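Local coordinates for CRISPR-associated endonuclease Cas9 (Campylobacter jejuni subsp. jejuni serotype O:2, PDB 5X2H), which is an RNA-guided DNA endonuclease of CRISPR immunity that binds a guide RNA and cleaves both strands of matching target DNA with its RuvC-like and HNH domains, at a contact of chain A with DNA. Coordinates in Å, arbitrary orientation; residue numbers count along the deposited sequence, not the author numbering.

A contact of chain A with DNA. Residues 631, 680-681, 741, 762. With nucleotides of chain B.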
loop_
_atom_site.group_PDB
_atom_site.type_symbol
_atom_site.label_atom_id
_atom_site.label_comp_id
_atom_site.label_asym_id
_atom_site.label_seq_id
_atom_site.Cartn_x
_atom_site.Cartn_y
_atom_site.Cartn_z
ATOM N N ARG A 631 -18.351 -5.217 9.017
ATOM C CA ARG A 631 -17.163 -5.494 8.209
ATOM C C ARG A 631 -17.344 -6.847 7.535
ATOM O O ARG A 631 -17.071 -7.892 8.131
ATOM C CB ARG A 631 -15.909 -5.472 9.075
ATOM C CG ARG A 631 -15.728 -4.205 9.890
ATOM C CD ARG A 631 -14.264 -3.799 9.951
ATOM N NE ARG A 631 -13.666 -4.013 11.263
ATOM C CZ ARG A 631 -12.687 -4.877 11.512
ATOM N NH1 ARG A 631 -12.180 -5.616 10.534
ATOM N NH2 ARG A 631 -12.209 -4.993 12.743
ATOM N N ASP A 680 -8.329 -14.297 10.283
ATOM C CA ASP A 680 -9.486 -13.608 10.838
ATOM C C ASP A 680 -10.751 -14.447 10.696
ATOM O O ASP A 680 -10.970 -15.111 9.678
ATOM C CB ASP A 680 -9.683 -12.258 10.141
ATOM C CG ASP A 680 -8.656 -11.230 10.563
ATOM O OD1 ASP A 680 -7.837 -11.539 11.454
ATOM O OD2 ASP A 680 -8.673 -10.110 10.008
ATOM N N MET A 681 -11.580 -14.417 11.737
ATOM C CA MET A 681 -12.931 -14.977 11.692
ATOM C C MET A 681 -13.864 -13.847 11.275
ATOM O O MET A 681 -14.457 -13.161 12.108
ATOM C CB MET A 681 -13.325 -15.562 13.044
ATOM C CG MET A 681 -14.673 -16.266 13.055
ATOM S SD MET A 681 -15.347 -16.494 14.718
ATOM C CE MET A 681 -13.916 -17.152 15.575
ATOM N N LYS A 741 -17.929 -8.475 12.118
ATOM C CA LYS A 741 -17.414 -7.497 13.066
ATOM C C LYS A 741 -18.184 -6.189 12.943
ATOM O O LYS A 741 -18.384 -5.673 11.839
ATOM C CB LYS A 741 -15.920 -7.270 12.835
ATOM C CG LYS A 741 -15.058 -8.446 13.280
ATOM C CD LYS A 741 -13.575 -8.165 13.103
ATOM C CE LYS A 741 -12.735 -9.303 13.664
ATOM N NZ LYS A 741 -13.108 -10.620 13.073
ATOM N N ALA A 762 -16.653 -9.983 18.504
ATOM C CA ALA A 762 -15.955 -11.230 18.241
ATOM C C ALA A 762 -16.758 -12.387 18.810
ATOM O O ALA A 762 -17.559 -12.224 19.735
ATOM C CB ALA A 762 -14.542 -11.226 18.834
ATOM P P DG B 2 -9.522 -6.678 13.877
ATOM O OP1 DG B 2 -9.718 -6.923 12.431
ATOM O OP2 DG B 2 -10.485 -5.841 14.623
ATOM O "O5'" DG B 2 -9.406 -8.087 14.612
ATOM C "C5'" DG B 2 -8.609 -9.106 14.040
ATOM C "C4'" DG B 2 -8.448 -10.273 14.995
ATOM O "O4'" DG B 2 -7.447 -9.967 16.004
ATOM C "C3'" DG B 2 -9.711 -10.675 15.782
ATOM O "O3'" DG B 2 -9.761 -12.074 15.849
ATOM C "C2'" DG B 2 -9.418 -10.108 17.168
ATOM C "C1'" DG B 2 -7.946 -10.444 17.228
ATOM N N9 DG B 2 -7.213 -9.860 18.342
ATOM C C8 DG B 2 -7.530 -8.735 19.063
ATOM N N7 DG B 2 -6.677 -8.480 20.020
ATOM C C5 DG B 2 -5.748 -9.512 19.933
ATOM C C6 DG B 2 -4.593 -9.777 20.710
ATOM O O6 DG B 2 -4.143 -9.127 21.665
ATOM N N1 DG B 2 -3.932 -10.924 20.278
ATOM C C2 DG B 2 -4.338 -11.718 19.232
ATOM N N2 DG B 2 -3.575 -12.784 18.962
ATOM N N3 DG B 2 -5.416 -11.483 18.501
ATOM C C4 DG B 2 -6.068 -10.367 18.907
ATOM P P DA B 3 -11.032 -12.892 15.323
ATOM O OP1 DA B 3 -11.281 -12.469 13.928
ATOM O OP2 DA B 3 -12.119 -12.793 16.322
ATOM O "O5'" DA B 3 -10.493 -14.398 15.341
ATOM C "C5'" DA B 3 -9.296 -14.728 14.631
ATOM C "C4'" DA B 3 -8.447 -15.725 15.408
ATOM O "O4'" DA B 3 -7.680 -15.034 16.431
ATOM C "C3'" DA B 3 -9.230 -16.829 16.120
ATOM O "O3'" DA B 3 -8.600 -18.078 15.903
ATOM C "C2'" DA B 3 -9.185 -16.411 17.592
ATOM C "C1'" DA B 3 -7.850 -15.681 17.675
ATOM N N9 DA B 3 -7.799 -14.668 18.733
ATOM C C8 DA B 3 -8.669 -13.629 18.925
ATOM N N7 DA B 3 -8.370 -12.870 19.955
ATOM C C5 DA B 3 -7.225 -13.451 20.476
ATOM C C6 DA B 3 -6.411 -13.125 21.581
ATOM N N6 DA B 3 -6.644 -12.085 22.387
ATOM N N1 DA B 3 -5.345 -13.914 21.825
ATOM C C2 DA B 3 -5.116 -14.954 21.018
ATOM N N3 DA B 3 -5.807 -15.360 19.954
ATOM C C4 DA B 3 -6.858 -14.558 19.733
HETATM O O HOH W 1 -8.039 -7.790 10.572
#
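Arg631 and Lys741 form salt bridges with consecutive phosphates of one DNA strand, those of DG2 and DA3. Arg631 meets the DG2 phosphate edge-on, with the phosphorus in the guanidinium plane. Its NH2 reaches OP2 at 2.7 Å and also bonds OP1 at 3.2 Å. Both oxygens lie close to that plane, and the bond from NH1 to OP1 is weak. Lys741 CB lies over the centre of one guanidinium face, 4.1 Å above it. The Lys741 chain is extended through chi3 and turns only at the last torsion (chi4 55°). That turn brings NZ to OP1 of DA3 at 2.7 Å.

The same oxygen accepts a backbone hydrogen bond from Met681 N at 2.9 Å, with 151° at the hydrogen. It is thus gripped by the lysine side-chain nitrogen and a main-chain amide. Asp680 contributes through water 1, which lies 2.5 Å from its OD2. The same water lies 2.7 Å from OP1 of DG2. It separates the carboxylate from the phosphate and may ease the closeness of two acidic groups.

Carbon packing is loose: Lys741 CE lies 3.9 Å from DG2 C3', and Asp680 CA lies near DA3 C5'. Asp680 OD1 and Ala762 CB are mere neighbours of the DNA.

The bonds fall on phosphates and read no base. This phosphate-backbone clamp, beside the PI-CTD (PAM-interacting) residue Ala762, probably steadies the PAM duplex, with chain B probably its non-target strand.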